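Local coordinates for ketosynthase (Streptomyces sp. MSC090213JE08, PDB 6KXD), which forms part of the ishigamide ketosynthase/chain length factor of a highly reducing type II polyketide synthase and belongs to a family generally assigned 3-oxoacyl-[acyl-carrier-protein] synthase activity, at residues B[74-79]-B[90-95]; B[114-119]-B[156-161]; B[267-272]-B[356-361]; B[271-276]-B[308-313]. One frame throughout, in Å; residues are numbered along the deposited sequence.

Interaction 1 of 4, residues B[74-79]-B[90-95]; sequences EQLGPR and LALVAS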
# COMPACT_ATOMS: atom_id res chain seq x y z
N GLU B 74 3.04 -21.39 19.13
CA GLU B 74 2.69 -21.25 20.52
C GLU B 74 1.62 -20.17 20.68
O GLU B 74 0.67 -20.34 21.44
CB GLU B 74 3.92 -20.89 21.34
CG GLU B 74 3.66 -20.84 22.82
CD GLU B 74 4.90 -20.59 23.67
OE1 GLU B 74 4.77 -20.64 24.90
OE2 GLU B 74 5.98 -20.36 23.09
N GLN B 75 1.79 -19.05 19.98
CA GLN B 75 0.85 -17.96 20.04
C GLN B 75 -0.42 -18.24 19.24
O GLN B 75 -1.49 -17.86 19.71
CB GLN B 75 1.54 -16.67 19.55
CG GLN B 75 2.63 -16.23 20.52
CD GLN B 75 2.03 -15.83 21.85
OE1 GLN B 75 1.02 -15.14 21.92
NE2 GLN B 75 2.64 -16.29 22.93
N LEU B 76 -0.32 -18.85 18.05
CA LEU B 76 -1.44 -18.84 17.14
C LEU B 76 -1.99 -20.25 16.91
O LEU B 76 -2.96 -20.38 16.22
CB LEU B 76 -0.99 -18.23 15.81
CG LEU B 76 -0.69 -16.75 15.93
CD1 LEU B 76 -0.11 -16.25 14.61
CD2 LEU B 76 -1.97 -16.00 16.27
N GLY B 77 -1.36 -21.24 17.53
CA GLY B 77 -1.83 -22.59 17.40
C GLY B 77 -1.34 -23.24 16.13
O GLY B 77 -0.52 -22.71 15.36
N PRO B 78 -1.78 -24.48 15.88
CA PRO B 78 -1.18 -25.29 14.83
C PRO B 78 -1.75 -25.04 13.43
O PRO B 78 -1.15 -25.51 12.49
CB PRO B 78 -1.52 -26.71 15.29
CG PRO B 78 -2.83 -26.55 15.99
CD PRO B 78 -2.76 -25.21 16.68
N ARG B 79 -2.89 -24.35 13.31
CA ARG B 79 -3.58 -24.28 12.05
C ARG B 79 -3.03 -23.14 11.18
O ARG B 79 -3.11 -21.98 11.55
CB ARG B 79 -5.07 -24.14 12.36
CG ARG B 79 -5.97 -24.16 11.14
CD ARG B 79 -7.41 -23.87 11.52
NE ARG B 79 -7.93 -24.92 12.37
CZ ARG B 79 -8.45 -26.07 11.94
NH1 ARG B 79 -8.56 -26.31 10.64
NH2 ARG B 79 -8.83 -26.97 12.83
N LEU B 90 3.08 -11.46 13.83
CA LEU B 90 3.09 -10.36 14.77
C LEU B 90 1.80 -9.54 14.70
O LEU B 90 1.29 -9.08 15.74
CB LEU B 90 4.26 -9.45 14.43
CG LEU B 90 5.62 -10.04 14.76
CD1 LEU B 90 6.65 -9.21 14.04
CD2 LEU B 90 5.87 -10.10 16.25
N ALA B 91 1.34 -9.28 13.48
CA ALA B 91 0.13 -8.54 13.23
C ALA B 91 -1.04 -9.28 13.86
O ALA B 91 -1.93 -8.66 14.48
CB ALA B 91 -0.13 -8.35 11.77
N LEU B 92 -1.04 -10.61 13.70
CA LEU B 92 -2.23 -11.39 14.19
C LEU B 92 -2.27 -11.35 15.72
O LEU B 92 -3.36 -11.16 16.27
CB LEU B 92 -2.20 -12.83 13.70
CG LEU B 92 -2.39 -13.00 12.20
CD1 LEU B 92 -2.41 -14.47 11.80
CD2 LEU B 92 -3.62 -12.30 11.70
N VAL B 93 -1.11 -11.53 16.34
CA VAL B 93 -1.05 -11.52 17.78
C VAL B 93 -1.44 -10.13 18.26
O VAL B 93 -2.23 -9.98 19.15
CB VAL B 93 0.31 -11.95 18.33
CG1 VAL B 93 0.33 -11.78 19.85
CG2 VAL B 93 0.61 -13.39 17.97
N ALA B 94 -1.00 -9.11 17.54
CA ALA B 94 -1.36 -7.78 17.96
C ALA B 94 -2.88 -7.58 17.82
O ALA B 94 -3.50 -6.90 18.66
CB ALA B 94 -0.59 -6.75 17.19
N SER B 95 -3.47 -8.14 16.75
CA SER B 95 -4.89 -7.96 16.48
C SER B 95 -5.71 -8.55 17.63
O SER B 95 -6.74 -8.01 17.93
CB SER B 95 -5.35 -8.50 15.15
OG SER B 95 -5.33 -9.90 15.07

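Interaction 2 of 4, residues B[114-119]-B[156-161]; sequences TGVVLG and HAAGAT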
# COMPACT_ATOMS: atom_id res chain seq x y z
N THR B 114 -15.89 -2.00 9.90
CA THR B 114 -14.61 -1.94 10.56
C THR B 114 -13.52 -2.10 9.50
O THR B 114 -13.42 -3.13 8.88
CB THR B 114 -14.38 -3.00 11.62
OG1 THR B 114 -15.43 -2.91 12.59
CG2 THR B 114 -13.05 -2.82 12.32
N GLY B 115 -12.72 -1.06 9.36
CA GLY B 115 -11.60 -1.09 8.43
C GLY B 115 -10.34 -1.65 9.06
O GLY B 115 -10.14 -1.65 10.33
N VAL B 116 -9.41 -2.07 8.19
CA VAL B 116 -8.10 -2.47 8.62
C VAL B 116 -7.11 -1.76 7.72
O VAL B 116 -7.28 -1.85 6.50
CB VAL B 116 -7.87 -3.99 8.46
CG1 VAL B 116 -6.41 -4.35 8.76
CG2 VAL B 116 -8.81 -4.79 9.35
N VAL B 117 -6.14 -1.05 8.32
CA VAL B 117 -5.02 -0.54 7.50
C VAL B 117 -3.72 -0.76 8.27
O VAL B 117 -3.58 -0.33 9.42
CB VAL B 117 -5.21 0.91 7.05
CG1 VAL B 117 -5.42 1.88 8.20
CG2 VAL B 117 -4.03 1.34 6.18
N LEU B 118 -2.75 -1.46 7.63
CA LEU B 118 -1.50 -1.78 8.19
C LEU B 118 -0.37 -1.14 7.38
O LEU B 118 -0.38 -1.25 6.17
CB LEU B 118 -1.31 -3.29 8.21
CG LEU B 118 -0.12 -3.80 9.01
CD1 LEU B 118 -0.28 -3.55 10.51
CD2 LEU B 118 0.09 -5.29 8.77
N GLY B 119 0.54 -0.45 8.05
CA GLY B 119 1.77 0.04 7.40
C GLY B 119 2.92 -0.97 7.50
O GLY B 119 3.14 -1.68 8.50
N HIS B 156 -0.62 -9.45 2.94
CA HIS B 156 -1.05 -10.66 3.59
C HIS B 156 -1.37 -10.44 5.08
O HIS B 156 -2.37 -11.00 5.54
CB HIS B 156 -0.05 -11.78 3.50
CG HIS B 156 -0.61 -13.02 4.09
ND1 HIS B 156 -0.33 -13.42 5.39
CD2 HIS B 156 -1.51 -13.91 3.60
CE1 HIS B 156 -1.01 -14.55 5.63
NE2 HIS B 156 -1.70 -14.87 4.57
N ALA B 157 -0.54 -9.70 5.82
CA ALA B 157 -0.83 -9.50 7.26
C ALA B 157 -2.20 -8.84 7.45
O ALA B 157 -3.02 -9.30 8.30
CB ALA B 157 0.29 -8.73 7.95
N ALA B 158 -2.54 -7.81 6.65
CA ALA B 158 -3.77 -7.10 6.81
C ALA B 158 -4.95 -8.05 6.49
O ALA B 158 -5.94 -8.07 7.20
CB ALA B 158 -3.76 -5.84 5.98
N GLY B 159 -4.79 -8.80 5.40
CA GLY B 159 -5.76 -9.78 4.92
C GLY B 159 -5.97 -10.90 5.93
O GLY B 159 -7.12 -11.31 6.17
N ALA B 160 -4.86 -11.40 6.49
CA ALA B 160 -4.91 -12.45 7.52
C ALA B 160 -5.68 -11.95 8.74
O ALA B 160 -6.44 -12.73 9.37
CB ALA B 160 -3.55 -12.91 7.94
N THR B 161 -5.46 -10.70 9.12
CA THR B 161 -6.16 -10.11 10.27
C THR B 161 -7.65 -10.17 10.01
O THR B 161 -8.44 -10.53 10.90
CB THR B 161 -5.66 -8.68 10.51
OG1 THR B 161 -4.26 -8.75 10.71
CG2 THR B 161 -6.31 -8.02 11.68

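Interaction 3 of 4, residues B[267-272]-B[356-361]; sequences AAVTAC and LVCAVD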
# COMPACT_ATOMS: atom_id res chain seq x y z
N ALA B 267 14.67 20.56 8.21
CA ALA B 267 13.78 21.55 7.65
C ALA B 267 12.44 20.91 7.31
O ALA B 267 11.42 21.49 7.53
CB ALA B 267 14.38 22.19 6.43
N ALA B 268 12.46 19.68 6.81
CA ALA B 268 11.21 19.01 6.46
C ALA B 268 10.43 18.63 7.72
O ALA B 268 9.20 18.70 7.72
CB ALA B 268 11.49 17.79 5.64
N VAL B 269 11.14 18.14 8.73
CA VAL B 269 10.51 17.78 9.99
C VAL B 269 9.89 19.04 10.61
O VAL B 269 8.78 19.03 11.05
CB VAL B 269 11.49 17.17 10.98
CG1 VAL B 269 10.88 17.05 12.36
CG2 VAL B 269 12.02 15.81 10.50
N THR B 270 10.69 20.10 10.67
CA THR B 270 10.21 21.40 11.19
C THR B 270 8.95 21.86 10.47
O THR B 270 7.97 22.17 11.14
CB THR B 270 11.31 22.47 11.14
OG1 THR B 270 12.39 21.96 11.93
CG2 THR B 270 10.81 23.81 11.63
N ALA B 271 8.94 21.82 9.14
CA ALA B 271 7.83 22.30 8.38
C ALA B 271 6.62 21.42 8.61
O ALA B 271 5.52 21.89 8.76
CB ALA B 271 8.16 22.38 6.91
N CYS B 272 6.86 20.10 8.62
CA CYS B 272 5.82 19.16 8.81
C CYS B 272 5.15 19.32 10.18
O CYS B 272 3.93 19.36 10.28
CB CYS B 272 6.39 17.76 8.67
SG CYS B 272 5.07 16.55 8.41
N LEU B 356 2.93 14.89 20.24
CA LEU B 356 3.40 14.98 18.88
C LEU B 356 4.29 13.77 18.63
O LEU B 356 5.21 13.50 19.43
CB LEU B 356 4.23 16.25 18.69
CG LEU B 356 4.65 16.59 17.27
CD1 LEU B 356 4.77 18.09 17.10
CD2 LEU B 356 6.00 15.97 16.96
N VAL B 357 4.04 13.06 17.53
CA VAL B 357 4.90 11.95 17.12
C VAL B 357 5.41 12.28 15.72
O VAL B 357 4.72 12.84 14.94
CB VAL B 357 4.19 10.59 17.17
CG1 VAL B 357 3.64 10.33 18.55
CG2 VAL B 357 3.12 10.44 16.12
N CYS B 358 6.68 12.01 15.46
CA CYS B 358 7.29 12.41 14.25
C CYS B 358 8.10 11.21 13.76
O CYS B 358 8.73 10.50 14.58
CB CYS B 358 8.23 13.60 14.50
SG CYS B 358 9.03 14.08 12.95
N ALA B 359 8.11 10.98 12.45
CA ALA B 359 8.99 9.96 11.89
C ALA B 359 9.53 10.44 10.56
O ALA B 359 8.91 11.23 9.88
CB ALA B 359 8.28 8.66 11.72
N VAL B 360 10.72 9.90 10.25
CA VAL B 360 11.42 10.09 8.98
C VAL B 360 11.85 8.73 8.46
O VAL B 360 12.17 7.85 9.19
CB VAL B 360 12.64 11.03 9.15
CG1 VAL B 360 12.15 12.36 9.64
CG2 VAL B 360 13.69 10.46 10.11
N ASP B 361 11.80 8.60 7.15
CA ASP B 361 12.06 7.37 6.54
C ASP B 361 13.17 7.61 5.52
O ASP B 361 13.32 8.71 4.96
CB ASP B 361 10.77 6.82 5.95
CG ASP B 361 10.97 5.44 5.36
OD1 ASP B 361 11.22 4.52 6.17
OD2 ASP B 361 10.92 5.31 4.11

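Interaction 4 of 4, residues B[271-276]-B[308-313]; sequences ACARRA and AALVPA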
# COMPACT_ATOMS: atom_id res chain seq x y z
N ALA B 271 8.94 21.82 9.14
CA ALA B 271 7.83 22.30 8.38
C ALA B 271 6.62 21.42 8.61
O ALA B 271 5.52 21.89 8.76
CB ALA B 271 8.16 22.38 6.91
N CYS B 272 6.86 20.10 8.62
CA CYS B 272 5.82 19.16 8.81
C CYS B 272 5.15 19.32 10.18
O CYS B 272 3.93 19.36 10.28
CB CYS B 272 6.39 17.76 8.67
SG CYS B 272 5.07 16.55 8.41
N ALA B 273 5.97 19.44 11.23
CA ALA B 273 5.50 19.57 12.62
C ALA B 273 4.72 20.89 12.76
O ALA B 273 3.64 20.93 13.31
CB ALA B 273 6.64 19.50 13.57
N ARG B 274 5.26 21.96 12.18
CA ARG B 274 4.58 23.27 12.35
C ARG B 274 3.21 23.25 11.68
O ARG B 274 2.22 23.75 12.26
CB ARG B 274 5.43 24.40 11.78
CG ARG B 274 6.57 24.74 12.71
CD ARG B 274 7.23 26.06 12.37
NE ARG B 274 8.43 26.18 13.17
CZ ARG B 274 8.48 26.42 14.48
NH1 ARG B 274 7.41 26.83 15.16
NH2 ARG B 274 9.62 26.26 15.12
N ARG B 275 3.13 22.61 10.51
CA ARG B 275 1.88 22.44 9.83
C ARG B 275 0.95 21.57 10.68
O ARG B 275 -0.19 21.92 10.82
CB ARG B 275 2.04 21.83 8.43
CG ARG B 275 0.79 21.91 7.57
CD ARG B 275 1.06 21.54 6.11
NE ARG B 275 0.64 22.56 5.14
CZ ARG B 275 1.40 23.59 4.72
NH1 ARG B 275 2.63 23.76 5.17
NH2 ARG B 275 0.92 24.46 3.85
N ALA B 276 1.45 20.46 11.23
CA ALA B 276 0.61 19.58 12.03
C ALA B 276 0.06 20.33 13.26
O ALA B 276 -1.11 20.22 13.65
CB ALA B 276 1.37 18.35 12.42
N ALA B 308 13.86 19.21 19.13
CA ALA B 308 14.46 19.69 20.35
C ALA B 308 14.36 21.21 20.35
O ALA B 308 14.38 21.81 21.39
CB ALA B 308 15.89 19.22 20.47
N ALA B 309 14.26 21.80 19.17
CA ALA B 309 14.09 23.28 19.06
C ALA B 309 12.62 23.71 19.05
O ALA B 309 12.27 24.82 19.41
CB ALA B 309 14.77 23.74 17.81
N LEU B 310 11.76 22.85 18.53
CA LEU B 310 10.42 23.16 18.22
C LEU B 310 9.51 23.00 19.44
O LEU B 310 8.57 23.78 19.56
CB LEU B 310 9.92 22.26 17.10
CG LEU B 310 8.51 22.59 16.64
CD1 LEU B 310 8.54 23.75 15.69
CD2 LEU B 310 7.82 21.41 16.03
N VAL B 311 9.73 21.97 20.26
CA VAL B 311 8.80 21.70 21.36
C VAL B 311 9.47 21.98 22.69
O VAL B 311 10.71 22.09 22.78
CB VAL B 311 8.24 20.26 21.28
CG1 VAL B 311 7.51 20.06 19.96
CG2 VAL B 311 9.33 19.24 21.47
N PRO B 312 8.70 22.15 23.79
CA PRO B 312 9.30 22.33 25.10
C PRO B 312 10.26 21.18 25.39
O PRO B 312 9.89 20.01 25.07
CB PRO B 312 8.11 22.27 26.06
CG PRO B 312 6.96 22.68 25.23
CD PRO B 312 7.24 22.07 23.88
N ALA B 313 11.42 21.48 25.97
CA ALA B 313 12.41 20.43 26.27
C ALA B 313 11.76 19.30 27.09
O ALA B 313 12.07 18.14 26.89
CB ALA B 313 13.61 20.99 26.98

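Interaction 1 of 4, residues B[74-79]-B[90-95]
Leu92, which meets Leu76 through its side chain, gives its backbone O to Ser95 OG in a 2.6 Å hydrogen bond within helix 86-99. The hydroxyl comes in at a C=O...O angle of 122°, somewhat tilted from the carbonyl plane. Ser95 OG is also hydrogen-bonded to His165 NE2. Across the contact itself the meeting is apolar. Leu76 offers its forked end. One branch, CD1, touches Leu92 CD1 at 4.0 Å. The other branch, CD2, lies 4.0 Å from Val93 CG2. Both methyls are also 4.1 Å from Leu92 CB, which therefore sits across the mouth of the fork. Val93 CG2 is shared: it reaches Gln75 CB at 3.8 Å as well. Its partner CG1, anti to the backbone N (chi1 174°), comes within 4.0 Å of Gln75 OE1. The Gln75 chain bends at chi2, and its amide makes no hydrogen bond to residues 90-95. With an alanine at Leu76 both methyls are gone, and a gap would probably open over Leu92 CB and beside Val93 CG2. The short, partly exposed helix 72-76 is a surface helix laid on the buried helix 86-99 within the ketoacyl-synthase N-terminal region. Leu76 also touches Arg164 of helix 156-165, and Leu92 packs on Ala160 and Thr161 of that helix. Val93 continues to Phe70 and to Val28 of strand 20-29.

Interaction 2 of 4, residues B[114-119]-B[156-161]
Leu118 and Val116, alternate residues of strand 114-119, put their side chains on Ala157 and Ala158 of helix 156-165. The closest pair is Leu118 CD2 to Ala157 CB at 3.5 Å. Leu118 CG lies anti to the backbone N (chi1 -169°), and its CD2 branch is the one that meets the alanine methyl. Ala158 CB is placed between the two strand residues, 4.1 Å from Val116 CG1 and 4.2 Å from Leu118 CB. The small alanine side chains let the backbones come close: the CA atoms of Leu118 and Ala158 are 5.9 Å apart. The axes of the two segments approach to 8.2 Å and run nearly antiparallel, at 152°.

Next comes the backbone that holds these methyls. Ala157 O accepts two bonds, from Thr161 N at 2.9 Å and from Thr161 OG1 at 2.8 Å, on opposite faces of its plane. Ala158 O, in turn, is hydrogen-bonded to Asn171 ND2. His156, at the start of the helix, packs on Pro269 of the neighbouring subunit.

Strand 114-119 lies between the parallel strands 171-174 and 199-206. Val117 points the other way, onto Ala184, Tyr187 and Ala188 of helix 180-193. Helices on both faces of this strand are consistent with the layered thiolase fold. Along its flank helix 156-165 also meets helix 86-99, through Ala157 and Thr161.

Interaction 3 of 4, residues B[267-272]-B[356-361]
Val269 and Cys358 mark the closest backbone approach of helix 265-280 to strand 354-360, with their CA atoms 7.6 Å apart. That spacing is bridged by side chains alone. Val269 stands over the strand and uses both of its methyls. CG1, anti to the backbone N (chi1 170°), touches Cys358 SG at 3.5 Å. CG2 turns to Val360 and meets its CG1 at 3.6 Å. Cys358 and Val360 are two residues apart on an extended strand, so both face the helix, while Ala359 between them points away. One valine thus spans two neighbouring positions on the same face of the strand. The side chains of Val269 and Val360 cross at about a right angle. Cys358 holds its SG anti to its own backbone N (chi1 179°), which carries the sulfur out toward the helix.

Other groups help to enclose Cys358: Glu303 and Leu307 of helix 298-310 and Val368 of strand 365-373. The strand is bonded to strand 287-291 on one edge, in parallel, and to strand 365-373 on the other, antiparallel. A helix packed on one face of a sheet in this way is consistent with the layered thiolase fold. Beyond strand pairing, Cys358 O is hydrogen-bonded to Gln336 NE2, and Val360 O to Arg178 NH1.

No hydrogen bond or charge pair crosses between helix and strand here. The sulfur meets the valine methyl as an apolar surface. What holds this buried contact is therefore shape and van der Waals attraction, with strand carbonyls such as those of Cys358 and Val360 bonded to other parts of the chain.

Interaction 4 of 4, residues B[271-276]-B[308-313]
Leu310 turns its forked end toward helix 265-280 and divides it between Ala273 and Arg274. CD2 goes to Ala273 CB at 3.3 Å, closer than usual for two methyl groups. CD1 goes to the Arg274 side chain and lies 3.7 Å from Arg274 CG. The two longer side chains run alongside each other and point in opposite directions. Arg274 is extended from CG to NE, so its flat end is carried past Leu310. Leu310 CG lies 4.0 Å above one face of the guanidinium, offset toward the rim. The spacing of CD1 to the guanidinium is too short in the model, so the exact depth of this overlap is doubtful. Leu310 CG is anti to the backbone N (chi1 -176°), and this extends the fork away from its own helix end. With a glycine in place of Leu310, Ala273 CB would probably face a gap and the Arg274 chain would lose the group it lies against.

The end of helix 298-310 thus packs against a second helix, and the next residue, Val311, packs on Val287 and Ala290 of strand 287-291. Arg275 packs on Asn160 of the neighbouring subunit. Chemically, a buried methyl pair sits beside an exposed charged side chain. No hydrogen bond joins the two segments, so Arg274 probably gives Leu310 apolar cover by its chain, the fit at its flat end being uncertain.

In the fold
From the N terminus, interaction 1 closes first, over the short connection from helix 72-76 to helix 86-99. Interaction 2 follows in series and closes a longer excursion, about half of it helix and with no strand, between strand 114-119 and helix 156-165. The two touch where Leu92 and Ser95 meet Thr161. Interactions 3 and 4 lie on the opposite side of the chain's centre and share Ala271 and Cys272 of helix 265-280. Interaction 4 closes the shorter loop, to the end of helix 298-310. Interaction 3 spans it, from just before on the helix to strand 354-360. Leu356 also touches Ala273, joining them. Interactions 2 and 3 stay about 10 Å apart at their nearest atoms.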